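PDB 5DLL: aminopeptidase N from Francisella tularensis subsp. tularensis, which probably helps degrade intracellular peptides, acting as a zinc-dependent M1-family peptidase that releases single amino acids from peptide N-termini. Local coordinates for residues T577-N582 against K637-Q642; D554-V559 against D588-A593; T808-D813 against L845-A850; E757-I762 against G788-Q793. One frame throughout, in Å; residues are numbered along the deposited sequence.

Contact 1 (T577-N582 against K637-Q642); sequences TNIILN and KNVVNQ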
loop_
_atom_site.group_PDB
_atom_site.type_symbol
_atom_site.label_atom_id
_atom_site.label_comp_id
_atom_site.label_asym_id
_atom_site.label_seq_id
_atom_site.Cartn_x
_atom_site.Cartn_y
_atom_site.Cartn_z
ATOM N N THR A 577 -17.556 -6.714 19.459
ATOM C CA THR A 577 -16.430 -6.253 20.263
ATOM C C THR A 577 -16.859 -5.911 21.691
ATOM O O THR A 577 -16.188 -6.306 22.648
ATOM C CB THR A 577 -15.746 -5.036 19.603
ATOM O OG1 THR A 577 -15.158 -5.448 18.363
ATOM C CG2 THR A 577 -14.657 -4.445 20.498
ATOM N N ASN A 578 -17.971 -5.192 21.831
ATOM C CA ASN A 578 -18.493 -4.827 23.153
ATOM C C ASN A 578 -19.015 -6.029 23.950
ATOM O O ASN A 578 -18.989 -6.018 25.179
ATOM C CB ASN A 578 -19.576 -3.753 23.029
ATOM C CG ASN A 578 -19.025 -2.420 22.545
ATOM O OD1 ASN A 578 -17.809 -2.187 22.556
ATOM N ND2 ASN A 578 -19.919 -1.534 22.116
ATOM N N ILE A 579 -19.475 -7.059 23.244
ATOM C CA ILE A 579 -19.836 -8.335 23.869
ATOM C C ILE A 579 -18.613 -9.001 24.499
ATOM O O ILE A 579 -18.686 -9.526 25.611
ATOM C CB ILE A 579 -20.478 -9.302 22.838
ATOM C CG1 ILE A 579 -21.884 -8.819 22.441
ATOM C CG2 ILE A 579 -20.533 -10.735 23.366
ATOM C CD1 ILE A 579 -22.959 -9.048 23.487
ATOM N N ILE A 580 -17.494 -8.966 23.780
ATOM C CA ILE A 580 -16.267 -9.642 24.205
ATOM C C ILE A 580 -15.698 -8.996 25.472
ATOM O O ILE A 580 -15.338 -9.697 26.425
ATOM C CB ILE A 580 -15.190 -9.608 23.094
ATOM C CG1 ILE A 580 -15.717 -10.258 21.798
ATOM C CG2 ILE A 580 -13.892 -10.263 23.571
ATOM C CD1 ILE A 580 -15.356 -11.710 21.589
ATOM N N LEU A 581 -15.632 -7.665 25.478
ATOM C CA LEU A 581 -15.044 -6.913 26.595
ATOM C C LEU A 581 -15.849 -7.054 27.888
ATOM O O LEU A 581 -15.282 -7.044 28.978
ATOM C CB LEU A 581 -14.892 -5.429 26.235
ATOM C CG LEU A 581 -14.007 -5.092 25.030
ATOM C CD1 LEU A 581 -13.987 -3.586 24.809
ATOM C CD2 LEU A 581 -12.593 -5.631 25.200
ATOM N N ASN A 582 -17.165 -7.202 27.761
ATOM C CA ASN A 582 -18.026 -7.454 28.915
ATOM C C ASN A 582 -18.020 -8.921 29.360
ATOM O O ASN A 582 -18.726 -9.275 30.306
ATOM C CB ASN A 582 -19.469 -7.020 28.615
ATOM C CG ASN A 582 -19.575 -5.561 28.194
ATOM O OD1 ASN A 582 -20.378 -5.215 27.327
ATOM N ND2 ASN A 582 -18.763 -4.701 28.799
ATOM N N LYS A 637 -13.029 -16.900 22.251
ATOM C CA LYS A 637 -13.198 -18.330 22.039
ATOM C C LYS A 637 -14.620 -18.732 22.428
ATOM O O LYS A 637 -15.234 -19.569 21.769
ATOM C CB LYS A 637 -12.166 -19.110 22.856
ATOM C CG LYS A 637 -12.041 -20.581 22.498
ATOM C CD LYS A 637 -10.850 -21.205 23.215
ATOM C CE LYS A 637 -10.837 -22.720 23.083
ATOM N NZ LYS A 637 -10.795 -23.166 21.661
ATOM N N ASN A 638 -15.140 -18.104 23.484
ATOM C CA ASN A 638 -16.479 -18.390 23.994
ATOM C C ASN A 638 -17.581 -18.032 23.009
ATOM O O ASN A 638 -18.437 -18.865 22.720
ATOM C CB ASN A 638 -16.721 -17.661 25.317
ATOM C CG ASN A 638 -18.020 -18.072 25.978
ATOM O OD1 ASN A 638 -18.367 -19.253 26.013
ATOM N ND2 ASN A 638 -18.746 -17.099 26.511
ATOM N N VAL A 639 -17.566 -16.805 22.492
ATOM C CA VAL A 639 -18.608 -16.378 21.549
ATOM C C VAL A 639 -18.498 -17.091 20.201
ATOM O O VAL A 639 -19.518 -17.436 19.600
ATOM C CB VAL A 639 -18.647 -14.848 21.329
ATOM C CG1 VAL A 639 -18.759 -14.121 22.662
ATOM C CG2 VAL A 639 -17.443 -14.360 20.539
ATOM N N VAL A 640 -17.271 -17.315 19.736
ATOM C CA VAL A 640 -17.048 -18.013 18.468
ATOM C C VAL A 640 -17.540 -19.456 18.573
ATOM O O VAL A 640 -18.120 -19.983 17.623
ATOM C CB VAL A 640 -15.565 -17.934 18.015
ATOM C CG1 VAL A 640 -15.221 -19.011 16.990
ATOM C CG2 VAL A 640 -15.266 -16.550 17.446
ATOM N N ASN A 641 -17.322 -20.082 19.728
ATOM C CA ASN A 641 -17.834 -21.430 19.983
ATOM C C ASN A 641 -19.367 -21.489 20.027
ATOM O O ASN A 641 -19.964 -22.459 19.561
ATOM C CB ASN A 641 -17.260 -21.997 21.286
ATOM C CG ASN A 641 -18.012 -23.225 21.768
ATOM O OD1 ASN A 641 -18.828 -23.144 22.689
ATOM N ND2 ASN A 641 -17.768 -24.360 21.122
ATOM N N GLN A 642 -19.998 -20.462 20.594
ATOM C CA GLN A 642 -21.457 -20.405 20.657
ATOM C C GLN A 642 -22.077 -20.320 19.261
ATOM O O GLN A 642 -22.937 -21.129 18.912
ATOM C CB GLN A 642 -21.928 -19.242 21.534
ATOM C CG GLN A 642 -21.771 -19.510 23.025
ATOM C CD GLN A 642 -22.455 -18.471 23.899
ATOM O OE1 GLN A 642 -23.493 -17.918 23.534
ATOM N NE2 GLN A 642 -21.880 -18.212 25.071
#
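Val-639 meets two neighbouring isoleucines at once, one with each of its methyls. Its CG2 approaches CD1 of Ile-580 at 3.5 Å, and the two side chains cross at about a right angle; it is the tip of the isoleucine's long branch that touches. The other methyl, CG1, lies 3.9 Å from CG2 of Ile-579, here with the short branch of the isoleucine doing the touching. The torsions explain this division of labour. In Ile-579 CG1 lies beside the backbone N (chi1 -71°), which leaves CG2 anti to that N and turned to Val-639, whereas the CB of Ile-580 does not point straight at the other helix and the contact is gained through the far end of its chain. All three residues are buried, and the nearest CA atoms, of Ile-580 and Val-639, are 7.6 Å apart. The pairing belongs to the C-terminal all-helical domain of M1 aminopeptidases, an ARM-like alpha solenoid. Here the last turns of helix 565-581 lean on the middle of the long helix 629-646. The carbonyl of Ile-580 receives a hydrogen bond from the hydroxyl of Ser-635, which ties the end of the first helix to the second, and Ile-620 of helix 617-621 packs against the Ile-580 side chain. Away from this tight apolar spot the contact opens quickly. Asn-578 is exposed, and so is Lys-637, two residues before Val-639, whose CB points away from the isoleucines. Gln-642 turns to another partner, its OE1 accepting a weak hydrogen bond from the backbone N of Leu-586.

Contact 2 (D554-V559 against D588-A593); sequences DLLHIV and DEFLNA
Leu-556 lays its forked end over the first turn of helix 588-598, where CD2 comes within 3.7 Å of CB of Glu-589 and within 3.5 Å of that residue's carbonyl O. The segments 554-559 and 588-593 run 11° from parallel, with a closest axis approach of 10.7 Å. Helix 565-581 comes between them in sequence, as expected in an alpha-helical solenoid, where alternate helices stack in the same direction. That intervening helix also touches both partners, since Ile-575 packs on Leu-556 and on Phe-590. The leucine is thus received by three residues on one face of helix 588-598. Glu-589 contributes the root of its side chain and its backbone; the chain then bends at chi2 (78°), which swings CD and the carboxylate off the leucine to the exposed side. Phe-590 offers its ring on the buried side, with CD1 of Leu-556 approaching its CD1 obliquely at 4.3 Å. One turn on from Glu-589 lies Ala-593, where the backbones come nearest, the CA atoms of Leu-556 and Ala-593 being 7.1 Å apart. The cohesion between the two segments comes from dispersion and from burial of the leucine branches. The CB methyl of Ala-593 faces the branch point itself, 4.2 Å from CG of Leu-556.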
loop_
_atom_site.group_PDB
_atom_site.type_symbol
_atom_site.label_atom_id
_atom_site.label_comp_id
_atom_site.label_asym_id
_atom_site.label_seq_id
_atom_site.Cartn_x
_atom_site.Cartn_y
_atom_site.Cartn_z
ATOM N N ASP A 554 -30.192 -0.256 18.719
ATOM C CA ASP A 554 -29.938 0.783 17.712
ATOM C C ASP A 554 -28.909 0.324 16.682
ATOM O O ASP A 554 -29.081 0.553 15.487
ATOM C CB ASP A 554 -29.460 2.087 18.366
ATOM C CG ASP A 554 -30.597 2.907 18.946
ATOM O OD1 ASP A 554 -31.669 2.333 19.229
ATOM O OD2 ASP A 554 -30.418 4.130 19.119
ATOM N N LEU A 555 -27.839 -0.313 17.152
ATOM C CA LEU A 555 -26.829 -0.890 16.260
ATOM C C LEU A 555 -27.399 -2.086 15.492
ATOM O O LEU A 555 -27.090 -2.280 14.317
ATOM C CB LEU A 555 -25.578 -1.311 17.048
ATOM C CG LEU A 555 -24.772 -0.193 17.725
ATOM C CD1 LEU A 555 -23.730 -0.770 18.670
ATOM C CD2 LEU A 555 -24.111 0.708 16.693
ATOM N N LEU A 556 -28.242 -2.870 16.158
ATOM C CA LEU A 556 -28.882 -4.035 15.539
ATOM C C LEU A 556 -29.870 -3.611 14.445
ATOM O O LEU A 556 -30.067 -4.334 13.467
ATOM C CB LEU A 556 -29.598 -4.884 16.602
ATOM C CG LEU A 556 -29.290 -6.381 16.642
ATOM C CD1 LEU A 556 -27.797 -6.649 16.762
ATOM C CD2 LEU A 556 -30.049 -7.018 17.800
ATOM N N HIS A 557 -30.486 -2.442 14.619
ATOM C CA HIS A 557 -31.365 -1.857 13.600
ATOM C C HIS A 557 -30.566 -1.393 12.372
ATOM O O HIS A 557 -31.009 -1.567 11.235
ATOM C CB HIS A 557 -32.161 -0.682 14.192
ATOM C CG HIS A 557 -33.345 -0.269 13.368
ATOM N ND1 HIS A 557 -34.589 -0.848 13.511
ATOM C CD2 HIS A 557 -33.477 0.669 12.399
ATOM C CE1 HIS A 557 -35.434 -0.287 12.663
ATOM N NE2 HIS A 557 -34.783 0.635 11.977
ATOM N N ILE A 558 -29.391 -0.808 12.608
ATOM C CA ILE A 558 -28.493 -0.398 11.523
ATOM C C ILE A 558 -27.981 -1.626 10.770
ATOM O O ILE A 558 -27.899 -1.619 9.545
ATOM C CB ILE A 558 -27.311 0.453 12.046
ATOM C CG1 ILE A 558 -27.822 1.809 12.546
ATOM C CG2 ILE A 558 -26.269 0.680 10.958
ATOM C CD1 ILE A 558 -26.804 2.612 13.327
ATOM N N VAL A 559 -27.660 -2.684 11.507
ATOM C CA VAL A 559 -27.220 -3.939 10.894
ATOM C C VAL A 559 -28.315 -4.554 10.014
ATOM O O VAL A 559 -28.018 -5.166 8.986
ATOM C CB VAL A 559 -26.774 -4.965 11.965
ATOM C CG1 VAL A 559 -26.503 -6.332 11.341
ATOM C CG2 VAL A 559 -25.539 -4.462 12.705
ATOM N N ASP A 588 -29.914 -13.095 22.160
ATOM C CA ASP A 588 -30.864 -13.814 21.305
ATOM C C ASP A 588 -31.185 -13.018 20.028
ATOM O O ASP A 588 -31.221 -13.576 18.930
ATOM C CB ASP A 588 -32.155 -14.116 22.085
ATOM C CG ASP A 588 -32.729 -15.493 21.778
ATOM O OD1 ASP A 588 -32.041 -16.310 21.130
ATOM O OD2 ASP A 588 -33.872 -15.766 22.207
ATOM N N GLU A 589 -31.404 -11.712 20.180
ATOM C CA GLU A 589 -31.675 -10.830 19.045
ATOM C C GLU A 589 -30.430 -10.659 18.177
ATOM O O GLU A 589 -30.537 -10.392 16.978
ATOM C CB GLU A 589 -32.171 -9.458 19.516
ATOM C CG GLU A 589 -33.589 -9.460 20.076
ATOM C CD GLU A 589 -33.675 -10.000 21.496
ATOM O OE1 GLU A 589 -32.928 -9.506 22.367
ATOM O OE2 GLU A 589 -34.490 -10.916 21.746
ATOM N N PHE A 590 -29.255 -10.804 18.790
ATOM C CA PHE A 590 -27.984 -10.785 18.064
ATOM C C PHE A 590 -27.861 -11.992 17.130
ATOM O O PHE A 590 -27.571 -11.833 15.947
ATOM C CB PHE A 590 -26.804 -10.753 19.048
ATOM C CG PHE A 590 -25.454 -10.779 18.387
ATOM C CD1 PHE A 590 -24.897 -9.616 17.869
ATOM C CD2 PHE A 590 -24.735 -11.966 18.286
ATOM C CE1 PHE A 590 -23.654 -9.635 17.256
ATOM C CE2 PHE A 590 -23.492 -11.992 17.674
ATOM C CZ PHE A 590 -22.951 -10.825 17.158
ATOM N N LEU A 591 -28.085 -13.187 17.668
ATOM C CA LEU A 591 -28.039 -14.426 16.882
ATOM C C LEU A 591 -28.885 -14.370 15.609
ATOM O O LEU A 591 -28.468 -14.865 14.562
ATOM C CB LEU A 591 -28.520 -15.605 17.732
ATOM C CG LEU A 591 -27.562 -16.109 18.809
ATOM C CD1 LEU A 591 -28.313 -16.904 19.866
ATOM C CD2 LEU A 591 -26.450 -16.942 18.190
ATOM N N ASN A 592 -30.075 -13.783 15.708
ATOM C CA ASN A 592 -31.018 -13.764 14.591
ATOM C C ASN A 592 -30.671 -12.720 13.539
ATOM O O ASN A 592 -30.966 -12.915 12.361
ATOM C CB ASN A 592 -32.451 -13.563 15.093
ATOM C CG ASN A 592 -32.954 -14.744 15.904
ATOM O OD1 ASN A 592 -32.823 -15.902 15.492
ATOM N ND2 ASN A 592 -33.534 -14.459 17.064
ATOM N N ALA A 593 -30.059 -11.614 13.959
ATOM C CA ALA A 593 -29.496 -10.641 13.013
ATOM C C ALA A 593 -28.288 -11.252 12.292
ATOM O O ALA A 593 -28.081 -11.033 11.098
ATOM C CB ALA A 593 -29.098 -9.360 13.731
#

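Contact 3 (T808-D813 against L845-A850); sequences TVLALD and LEKIKA
Apolar packing carries most of this contact, with Ile-848 touched by two successive residues of the facing helix. Val-809 brings CG1 to 4.1 Å from both CD1 and CG2 of Ile-848, so that one valine methyl sits against the ends of both isoleucine branches; the two side chains meet at about a right angle. CG1 of the valine is placed there because it stands opposite the backbone N (chi1 167°). Leu-810 adds its CD2, which is 4.2 Å from CG2 of Ile-848 and also approaches the backbone, 3.9 Å from the carbonyl O of the same residue. The mixed part of the interface involves the other leucine methyl. Its CD1 lies 4.1 Å from CD of Lys-847, so the lysine joins in with the aliphatic middle of its chain while its ammonium group goes on past. Polar interactions gather at that outer edge: NZ of Lys-847 forms a long, weak ion pair with Asp-807, and a phosphate ion, probably from the crystallisation liquor, lies about 4 Å from the lysine side chain. This lysine also touches a crystal neighbour, so its conformation may partly reflect the lattice. Val-857 of helix 855-866 packs on Ile-848. The helical segments 808-813 and 845-849 cross at -30°, with a closest axis approach of 10.4 Å, in the closing part of the ARM-like helical solenoid. The chemistry grades from mainly apolar at Ile-848 to amphipathic at Lys-847, which implies that burial of branched side chains does most to hold these segments together.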
loop_
_atom_site.group_PDB
_atom_site.type_symbol
_atom_site.label_atom_id
_atom_site.label_comp_id
_atom_site.label_asym_id
_atom_site.label_seq_id
_atom_site.Cartn_x
_atom_site.Cartn_y
_atom_site.Cartn_z
ATOM N N THR A 808 16.060 -15.447 18.669
ATOM C CA THR A 808 16.073 -15.399 17.211
ATOM C C THR A 808 16.624 -14.072 16.691
ATOM O O THR A 808 17.367 -14.052 15.714
ATOM C CB THR A 808 14.672 -15.656 16.630
ATOM O OG1 THR A 808 13.709 -14.927 17.392
ATOM C CG2 THR A 808 14.331 -17.141 16.691
ATOM N N VAL A 809 16.278 -12.972 17.356
ATOM C CA VAL A 809 16.815 -11.656 17.004
ATOM C C VAL A 809 18.343 -11.654 17.015
ATOM O O VAL A 809 18.972 -11.079 16.128
ATOM C CB VAL A 809 16.299 -10.556 17.958
ATOM C CG1 VAL A 809 17.093 -9.264 17.781
ATOM C CG2 VAL A 809 14.814 -10.303 17.722
ATOM N N LEU A 810 18.931 -12.296 18.021
ATOM C CA LEU A 810 20.384 -12.374 18.136
ATOM C C LEU A 810 21.008 -13.292 17.081
ATOM O O LEU A 810 22.121 -13.036 16.623
ATOM C CB LEU A 810 20.785 -12.825 19.546
ATOM C CG LEU A 810 20.449 -11.814 20.651
ATOM C CD1 LEU A 810 20.657 -12.431 22.029
ATOM C CD2 LEU A 810 21.259 -10.531 20.494
ATOM N N ALA A 811 20.295 -14.354 16.705
ATOM C CA ALA A 811 20.757 -15.268 15.658
ATOM C C ALA A 811 20.655 -14.622 14.268
ATOM O O ALA A 811 21.562 -14.749 13.440
ATOM C CB ALA A 811 19.957 -16.560 15.702
ATOM N N LEU A 812 19.541 -13.935 14.025
ATOM C CA LEU A 812 19.339 -13.179 12.789
ATOM C C LEU A 812 20.365 -12.056 12.623
ATOM O O LEU A 812 20.846 -11.798 11.521
ATOM C CB LEU A 812 17.933 -12.573 12.762
ATOM C CG LEU A 812 16.757 -13.541 12.688
ATOM C CD1 LEU A 812 15.453 -12.771 12.837
ATOM C CD2 LEU A 812 16.784 -14.334 11.393
ATOM N N ASP A 813 20.689 -11.392 13.730
ATOM C CA ASP A 813 21.615 -10.259 13.727
ATOM C C ASP A 813 23.013 -10.616 13.200
ATOM O O ASP A 813 23.754 -9.741 12.756
ATOM C CB ASP A 813 21.724 -9.680 15.140
ATOM C CG ASP A 813 22.436 -8.350 15.170
ATOM O OD1 ASP A 813 21.995 -7.426 14.457
ATOM O OD2 ASP A 813 23.433 -8.227 15.915
ATOM N N LEU A 845 14.043 -7.470 25.692
ATOM C CA LEU A 845 14.739 -6.341 25.073
ATOM C C LEU A 845 16.102 -6.102 25.730
ATOM O O LEU A 845 17.094 -5.882 25.042
ATOM C CB LEU A 845 13.892 -5.066 25.140
ATOM C CG LEU A 845 12.669 -5.025 24.218
ATOM C CD1 LEU A 845 11.870 -3.751 24.459
ATOM C CD2 LEU A 845 13.074 -5.136 22.754
ATOM N N GLU A 846 16.146 -6.154 27.060
ATOM C CA GLU A 846 17.401 -5.977 27.798
ATOM C C GLU A 846 18.375 -7.140 27.569
ATOM O O GLU A 846 19.586 -6.953 27.641
ATOM C CB GLU A 846 17.132 -5.769 29.298
ATOM C CG GLU A 846 16.740 -4.338 29.655
ATOM C CD GLU A 846 16.026 -4.217 30.993
ATOM O OE1 GLU A 846 16.089 -5.163 31.810
ATOM O OE2 GLU A 846 15.395 -3.165 31.235
ATOM N N LYS A 847 17.844 -8.329 27.292
ATOM C CA LYS A 847 18.667 -9.489 26.954
ATOM C C LYS A 847 19.341 -9.301 25.595
ATOM O O LYS A 847 20.496 -9.681 25.407
ATOM C CB LYS A 847 17.814 -10.762 26.960
ATOM C CG LYS A 847 18.595 -12.067 27.017
ATOM C CD LYS A 847 18.763 -12.683 25.641
ATOM C CE LYS A 847 19.533 -13.993 25.707
ATOM N NZ LYS A 847 18.805 -15.044 26.467
ATOM N N ILE A 848 18.617 -8.709 24.653
ATOM C CA ILE A 848 19.166 -8.377 23.335
ATOM C C ILE A 848 20.263 -7.309 23.473
ATOM O O ILE A 848 21.358 -7.456 22.931
ATOM C CB ILE A 848 18.044 -7.894 22.373
ATOM C CG1 ILE A 848 17.096 -9.055 22.031
ATOM C CG2 ILE A 848 18.621 -7.299 21.092
ATOM C CD1 ILE A 848 15.717 -8.621 21.570
ATOM N N LYS A 849 19.947 -6.243 24.203
ATOM C CA LYS A 849 20.877 -5.139 24.472
ATOM C C LYS A 849 22.184 -5.615 25.135
ATOM O O LYS A 849 23.269 -5.130 24.806
ATOM C CB LYS A 849 20.163 -4.103 25.355
ATOM C CG LYS A 849 21.010 -2.977 25.924
ATOM C CD LYS A 849 20.157 -2.082 26.816
ATOM C CE LYS A 849 20.980 -1.317 27.838
ATOM N NZ LYS A 849 21.897 -0.340 27.195
ATOM N N ALA A 850 22.068 -6.577 26.048
ATOM C CA ALA A 850 23.195 -7.036 26.856
ATOM C C ALA A 850 24.042 -8.131 26.191
ATOM O O ALA A 850 25.053 -8.545 26.756
ATOM C CB ALA A 850 22.691 -7.519 28.208
#

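Contact 4 (E757-I762 against G788-Q793); sequences ESALDI and GANFLQ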
loop_
_atom_site.group_PDB
_atom_site.type_symbol
_atom_site.label_atom_id
_atom_site.label_comp_id
_atom_site.label_asym_id
_atom_site.label_seq_id
_atom_site.Cartn_x
_atom_site.Cartn_y
_atom_site.Cartn_z
ATOM N N GLU A 757 -1.113 -25.332 22.104
ATOM C CA GLU A 757 0.029 -25.298 23.028
ATOM C C GLU A 757 1.364 -25.498 22.310
ATOM O O GLU A 757 2.316 -24.750 22.532
ATOM C CB GLU A 757 -0.120 -26.382 24.106
ATOM C CG GLU A 757 -1.312 -26.209 25.037
ATOM C CD GLU A 757 -1.440 -27.347 26.034
ATOM O OE1 GLU A 757 -0.575 -27.454 26.929
ATOM O OE2 GLU A 757 -2.408 -28.131 25.929
ATOM N N SER A 758 1.412 -26.495 21.429
ATOM C CA SER A 758 2.659 -26.927 20.795
ATOM C C SER A 758 3.114 -26.071 19.610
ATOM O O SER A 758 3.999 -26.487 18.865
ATOM C CB SER A 758 2.521 -28.383 20.334
ATOM O OG SER A 758 1.586 -28.491 19.274
ATOM N N ALA A 759 2.524 -24.888 19.436
ATOM C CA ALA A 759 2.877 -23.993 18.328
ATOM C C ALA A 759 4.351 -23.597 18.365
ATOM O O ALA A 759 5.042 -23.641 17.346
ATOM C CB ALA A 759 1.998 -22.750 18.359
ATOM N N LEU A 760 4.828 -23.222 19.548
ATOM C CA LEU A 760 6.216 -22.802 19.724
ATOM C C LEU A 760 7.193 -23.943 19.459
ATOM O O LEU A 760 8.200 -23.751 18.778
ATOM C CB LEU A 760 6.421 -22.248 21.133
ATOM C CG LEU A 760 7.794 -21.658 21.461
ATOM C CD1 LEU A 760 8.266 -20.692 20.384
ATOM C CD2 LEU A 760 7.738 -20.978 22.821
ATOM N N ASP A 761 6.892 -25.124 19.994
ATOM C CA ASP A 761 7.708 -26.318 19.756
ATOM C C ASP A 761 7.874 -26.597 18.267
ATOM O O ASP A 761 8.966 -26.921 17.804
ATOM C CB ASP A 761 7.071 -27.544 20.414
ATOM C CG ASP A 761 7.068 -27.460 21.923
ATOM O OD1 ASP A 761 8.158 -27.272 22.509
ATOM O OD2 ASP A 761 5.976 -27.587 22.518
ATOM N N ILE A 762 6.777 -26.468 17.526
ATOM C CA ILE A 762 6.768 -26.745 16.094
ATOM C C ILE A 762 7.641 -25.738 15.356
ATOM O O ILE A 762 8.428 -26.115 14.489
ATOM C CB ILE A 762 5.331 -26.734 15.520
ATOM C CG1 ILE A 762 4.520 -27.900 16.095
ATOM C CG2 ILE A 762 5.345 -26.839 13.997
ATOM C CD1 ILE A 762 3.025 -27.678 16.055
ATOM N N GLY A 788 5.027 -14.187 15.611
ATOM C CA GLY A 788 4.767 -12.929 16.311
ATOM C C GLY A 788 3.350 -12.411 16.123
ATOM O O GLY A 788 2.855 -11.653 16.957
ATOM N N ALA A 789 2.707 -12.812 15.024
ATOM C CA ALA A 789 1.307 -12.457 14.742
ATOM C C ALA A 789 0.297 -13.491 15.263
ATOM O O ALA A 789 -0.908 -13.259 15.196
ATOM C CB ALA A 789 1.112 -12.250 13.248
ATOM N N ASN A 790 0.791 -14.629 15.758
ATOM C CA ASN A 790 -0.032 -15.635 16.433
ATOM C C ASN A 790 -0.286 -15.176 17.866
ATOM O O ASN A 790 0.520 -15.436 18.759
ATOM C CB ASN A 790 0.683 -16.999 16.411
ATOM C CG ASN A 790 -0.109 -18.108 17.091
ATOM O OD1 ASN A 790 -0.956 -17.861 17.948
ATOM N ND2 ASN A 790 0.185 -19.348 16.720
ATOM N N PHE A 791 -1.419 -14.511 18.074
ATOM C CA PHE A 791 -1.688 -13.759 19.306
ATOM C C PHE A 791 -1.577 -14.576 20.599
ATOM O O PHE A 791 -0.738 -14.276 21.441
ATOM C CB PHE A 791 -3.064 -13.094 19.226
ATOM C CG PHE A 791 -3.279 -12.015 20.246
ATOM C CD1 PHE A 791 -2.705 -10.758 20.075
ATOM C CD2 PHE A 791 -4.066 -12.243 21.368
ATOM C CE1 PHE A 791 -2.904 -9.752 21.010
ATOM C CE2 PHE A 791 -4.275 -11.241 22.303
ATOM C CZ PHE A 791 -3.691 -9.993 22.126
ATOM N N LEU A 792 -2.415 -15.599 20.750
ATOM C CA LEU A 792 -2.450 -16.402 21.979
ATOM C C LEU A 792 -1.092 -17.012 22.356
ATOM O O LEU A 792 -0.682 -16.963 23.522
ATOM C CB LEU A 792 -3.498 -17.516 21.847
ATOM C CG LEU A 792 -3.565 -18.587 22.946
ATOM C CD1 LEU A 792 -3.670 -17.975 24.340
ATOM C CD2 LEU A 792 -4.726 -19.534 22.677
ATOM N N GLN A 793 -0.398 -17.568 21.363
ATOM C CA GLN A 793 0.811 -18.366 21.594
ATOM C C GLN A 793 2.091 -17.541 21.772
ATOM O O GLN A 793 2.961 -17.899 22.574
ATOM C CB GLN A 793 0.990 -19.378 20.456
ATOM C CG GLN A 793 -0.152 -20.380 20.341
ATOM C CD GLN A 793 -0.341 -21.196 21.609
ATOM O OE1 GLN A 793 0.629 -21.598 22.251
ATOM N NE2 GLN A 793 -1.590 -21.445 21.974
#
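Aliphatic packing comes first: the CB methyl of Ala-759 rests against the stem of Gln-793, 3.8 Å from its CG and 4.1 Å from its CB. CG of the glutamine, beside the backbone N (chi1 -62°), meets the alanine, and the bend at chi2 (-59°) turns the amide toward Glu-757. Asn-790 touches the same methyl more loosely, with its ND2 4.2 Å from CB of Ala-759. Polar groups also approach, without bonding across the gap. OE1 of Gln-793 is 3.6 Å from the carbonyl O of Glu-757, a meeting of two acceptors that is proximity and nothing stronger. The CB of Glu-757 points away, and the residue is exposed. Both segments are places where a helix of the C-terminal alpha solenoid begins after a connecting turn, so the contact joins two helix starts, those of helices 759-767 and 791-794, and includes the turns that lead into them. Capping is the third kind of interaction. Asn-790 occupies the N-cap position of its helix, and its OD1 accepts a weak hydrogen bond of 3.5 Å from the backbone N of Gln-793, with an N-H...O angle of 158°. The other end of that amide is engaged as well, since ND2 donates to the carbonyl oxygens of Ala-752 and Ile-754. Buried and gripped from both ends, the Asn-790 amide thereby fastens the start of its helix to the chain just ahead of Glu-757. Phe-787 of helix 777-788 also touches the Gln-793 side chain.

All four contacts lie in the C-terminal ARM-like helical domain, away from the zinc and sodium sites. Contacts 1 and 2 alternate along the chain and have centres about 15 Å apart: helix 565-581, which contributes to contact 1, lies in sequence between the two helices of contact 2. Contact 4 follows, about 21 Å from contact 1 centre to centre, and contact 3 comes last, its centre about 20 Å from that of contact 4; helices 791-794 and 800-815 are consecutive. The centres of contacts 2 and 3 are about 49 Å apart. These contacts join segments 26 to 55 residues apart, while Phe-791 of contact 4 bridges to the much earlier helix 629-646 of contact 1.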